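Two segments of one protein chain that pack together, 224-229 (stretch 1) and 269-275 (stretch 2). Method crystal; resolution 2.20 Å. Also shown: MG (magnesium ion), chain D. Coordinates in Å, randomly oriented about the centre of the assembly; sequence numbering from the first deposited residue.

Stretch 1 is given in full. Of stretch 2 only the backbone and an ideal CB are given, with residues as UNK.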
# COMPACT_ATOMS: atom_id res chain seq x y z
N SER A 224 4.63 -2.50 -2.40
CA SER A 224 4.60 -1.07 -2.16
C SER A 224 3.51 -0.46 -3.11
O SER A 224 2.64 -1.19 -3.60
CB SER A 224 6.00 -0.48 -2.37
OG SER A 224 6.06 0.91 -2.15
N ARG A 225 3.54 0.86 -3.34
CA ARG A 225 2.51 1.58 -4.08
C ARG A 225 2.34 1.15 -5.56
O ARG A 225 3.31 1.01 -6.32
CB ARG A 225 2.74 3.09 -4.00
CG ARG A 225 1.52 3.91 -4.32
CD ARG A 225 1.78 5.39 -4.28
NE ARG A 225 0.59 6.16 -4.63
CZ ARG A 225 0.57 7.48 -4.81
NH1 ARG A 225 1.70 8.18 -4.69
NH2 ARG A 225 -0.55 8.10 -5.12
N LEU A 226 1.07 0.94 -5.93
CA LEU A 226 0.64 0.63 -7.29
C LEU A 226 0.28 1.95 -7.99
O LEU A 226 -0.61 2.67 -7.54
CB LEU A 226 -0.55 -0.32 -7.28
CG LEU A 226 -0.30 -1.72 -6.71
CD1 LEU A 226 -1.64 -2.50 -6.60
CD2 LEU A 226 0.77 -2.46 -7.57
N MSE A 227 1.05 2.32 -9.03
CA MSE A 227 0.85 3.56 -9.77
C MSE A 227 0.85 3.37 -11.26
O MSE A 227 1.67 2.63 -11.79
CB MSE A 227 1.95 4.60 -9.45
CG MSE A 227 1.96 5.07 -8.01
SE MSE A 227 2.96 6.73 -7.77
CE MSE A 227 1.58 8.08 -8.43
N VAL A 228 -0.00 4.12 -11.97
CA VAL A 228 0.04 4.22 -13.43
C VAL A 228 1.15 5.25 -13.74
O VAL A 228 1.06 6.39 -13.29
CB VAL A 228 -1.32 4.65 -14.05
CG1 VAL A 228 -1.17 4.92 -15.55
CG2 VAL A 228 -2.40 3.62 -13.80
N ARG A 229 2.19 4.86 -14.45
CA ARG A 229 3.26 5.78 -14.87
C ARG A 229 3.83 5.28 -16.18
O ARG A 229 3.69 4.10 -16.48
CB ARG A 229 4.35 5.99 -13.81
CG ARG A 229 5.09 4.72 -13.46
CD ARG A 229 5.31 4.69 -11.97
NE ARG A 229 6.19 3.60 -11.55
CZ ARG A 229 5.78 2.41 -11.13
NH1 ARG A 229 4.49 2.10 -11.14
NH2 ARG A 229 6.65 1.52 -10.69
N UNK A 269 -8.16 6.60 -11.88
CA UNK A 269 -7.38 5.35 -11.89
C UNK A 269 -6.41 5.26 -10.69
O UNK A 269 -6.41 4.23 -10.00
CB UNK A 269 -6.59 5.24 -13.20
N UNK A 270 -5.66 6.33 -10.42
CA UNK A 270 -4.71 6.38 -9.30
C UNK A 270 -5.44 6.30 -7.95
O UNK A 270 -4.98 5.59 -7.05
CB UNK A 270 -3.88 7.66 -9.37
N UNK A 271 -6.58 6.99 -7.82
CA UNK A 271 -7.43 6.98 -6.61
C UNK A 271 -7.89 5.57 -6.28
O UNK A 271 -7.88 5.18 -5.11
CB UNK A 271 -8.65 7.89 -6.80
N UNK A 272 -8.32 4.82 -7.30
CA UNK A 272 -8.74 3.42 -7.20
C UNK A 272 -7.54 2.57 -6.73
O UNK A 272 -7.69 1.76 -5.79
CB UNK A 272 -9.28 2.92 -8.54
N UNK A 273 -6.36 2.77 -7.35
CA UNK A 273 -5.16 2.01 -6.96
C UNK A 273 -4.69 2.36 -5.55
O UNK A 273 -4.07 1.50 -4.90
CB UNK A 273 -4.03 2.27 -7.96
N UNK A 274 -4.99 3.61 -5.06
CA UNK A 274 -4.62 4.00 -3.70
C UNK A 274 -5.70 3.63 -2.70
O UNK A 274 -5.34 3.13 -1.64
CB UNK A 274 -4.34 5.50 -3.63
N UNK A 275 -6.99 3.84 -3.00
CA UNK A 275 -8.08 3.53 -2.05
C UNK A 275 -8.19 2.03 -1.74
O UNK A 275 -8.52 1.67 -0.63
CB UNK A 275 -9.41 4.03 -2.61
MG MG D . -3.73 0.48 -2.95

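Stretch 2 is helical from 269 to 275, and it packs beside an extended segment whose backbone N and O groups between Leu226 and Val228 are accessible to side chains. The phi/psi values at all seven positions are helical, so the CA-to-CB direction is a first guide, though at 270 and 274 a sideways CB still leaves room for the chain end to turn in.

Position 269 points toward stretch 1, but its ideal CB lies 4.5 Å from Val228 CG2 and no polar group of stretch 1 is close by. Small residues, such as alanine or serine, or a modest apolar side chain would fit. The deposited residue is Ser269, whose OG finds its hydrogen bond elsewhere in the structure.

At position 270 the CB points sideways, and its nearest neighbour, Arg225 NH2, is 5.4 Å away. A short side chain could not reach the carbonyl of Leu226 or the amide of Val228, an acceptor and a donor within range of a longer one. Glutamate could serve the donor and lysine the acceptor, whereas a terminal amide can serve both. The residue is Gln270. With chi1 at t and chi2 at p, its end swings in toward the segment, Gln270 NE2 donating to Leu226 O (2.9 Å) and Gln270 OE1 accepting from Val228 N (3.2 Å). The amide thus grips the backbone at two points, much as a neighbouring strand would. Water 2 reinforces the join, donating to both OE1 of Gln270 and O of Val228.

Position 271 points away and has nothing of stretch 1 within 5.5 Å of its ideal CB, so stretch 1 sets no preference and many residues would do. It is Glu271, whose OE2 takes part in a salt bridge with the residue at 275.

Position 272 is out of reach, and stretch 1 gives no preference. It is Phe272.

Position 273 points toward stretch 1, with its ideal CB 3.5 Å from Leu226 O. The CB of Leu226 and the CG2 of Val228 offer apolar surface here, which suits leucine, isoleucine or methionine. The residue is Leu273 (chi1 m, chi2 t): Leu273 CB lies 4.3 Å from Leu226 CB, and Leu273 CD1 reaches 3.8 Å from Val228 CG2. Its backbone O also binds the magnesium ion at 2.2 Å and accepts from water 1, which in turn accepts from Leu226 N.

Position 274 sets its CB sideways, 4.8 Å from Arg225 NH2. The guanidinium invites an acid; aspartate has a suitable reach, and glutamate or asparagine might also be considered. The residue is Asp274. Its carboxylate meets the arginine side-on in a salt bridge, with Arg225 NE donating to Asp274 OD1 and Arg225 NH2 to Asp274 OD2, both at 2.9 Å. Asp274 OD1 also accepts from Gln270 NE2 (3.0 Å), linking the ionic pair to the amide clamp one turn earlier.

Position 275 is beyond stretch 1, so its choice is free in this respect. It is Arg275, and Arg275 NE pairs with Glu271 OE2 at 2.6 Å, a bridge across one helical turn.

Stretch 2 269-275: SQEFLDR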
# COMPACT_ATOMS: atom_id res chain seq x y z
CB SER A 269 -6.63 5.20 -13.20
OG SER A 269 -7.57 4.85 -14.21
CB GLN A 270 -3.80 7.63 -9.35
CG GLN A 270 -2.59 7.48 -8.41
CD GLN A 270 -1.84 6.17 -8.61
OE1 GLN A 270 -1.35 5.87 -9.70
NE2 GLN A 270 -1.80 5.33 -7.59
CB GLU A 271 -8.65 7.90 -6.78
CG GLU A 271 -9.60 7.88 -5.58
CD GLU A 271 -10.70 8.92 -5.58
OE1 GLU A 271 -10.84 9.65 -6.58
OE2 GLU A 271 -11.43 9.00 -4.57
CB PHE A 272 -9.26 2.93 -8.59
CG PHE A 272 -9.56 1.46 -8.69
CD1 PHE A 272 -10.70 0.92 -8.09
CD2 PHE A 272 -8.69 0.60 -9.35
CE1 PHE A 272 -10.96 -0.45 -8.17
CE2 PHE A 272 -8.95 -0.76 -9.43
CZ PHE A 272 -10.10 -1.28 -8.85
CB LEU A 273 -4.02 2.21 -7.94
CG LEU A 273 -4.27 1.74 -9.38
CD1 LEU A 273 -3.21 2.32 -10.31
CD2 LEU A 273 -4.31 0.19 -9.46
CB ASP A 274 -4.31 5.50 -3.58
CG ASP A 274 -3.20 6.01 -4.45
OD1 ASP A 274 -2.19 5.31 -4.58
OD2 ASP A 274 -3.31 7.17 -4.95
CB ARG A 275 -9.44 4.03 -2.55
CG ARG A 275 -9.65 5.51 -2.41
CD ARG A 275 -11.10 5.84 -2.68
NE ARG A 275 -11.34 7.28 -2.61
CZ ARG A 275 -11.65 7.94 -1.49
NH1 ARG A 275 -11.82 7.29 -0.34
NH2 ARG A 275 -11.83 9.25 -1.53
O HOH W 1 -1.29 1.51 -4.10
O HOH W 2 -0.76 7.84 -11.53
O HOH W 3 -2.91 1.10 -1.05
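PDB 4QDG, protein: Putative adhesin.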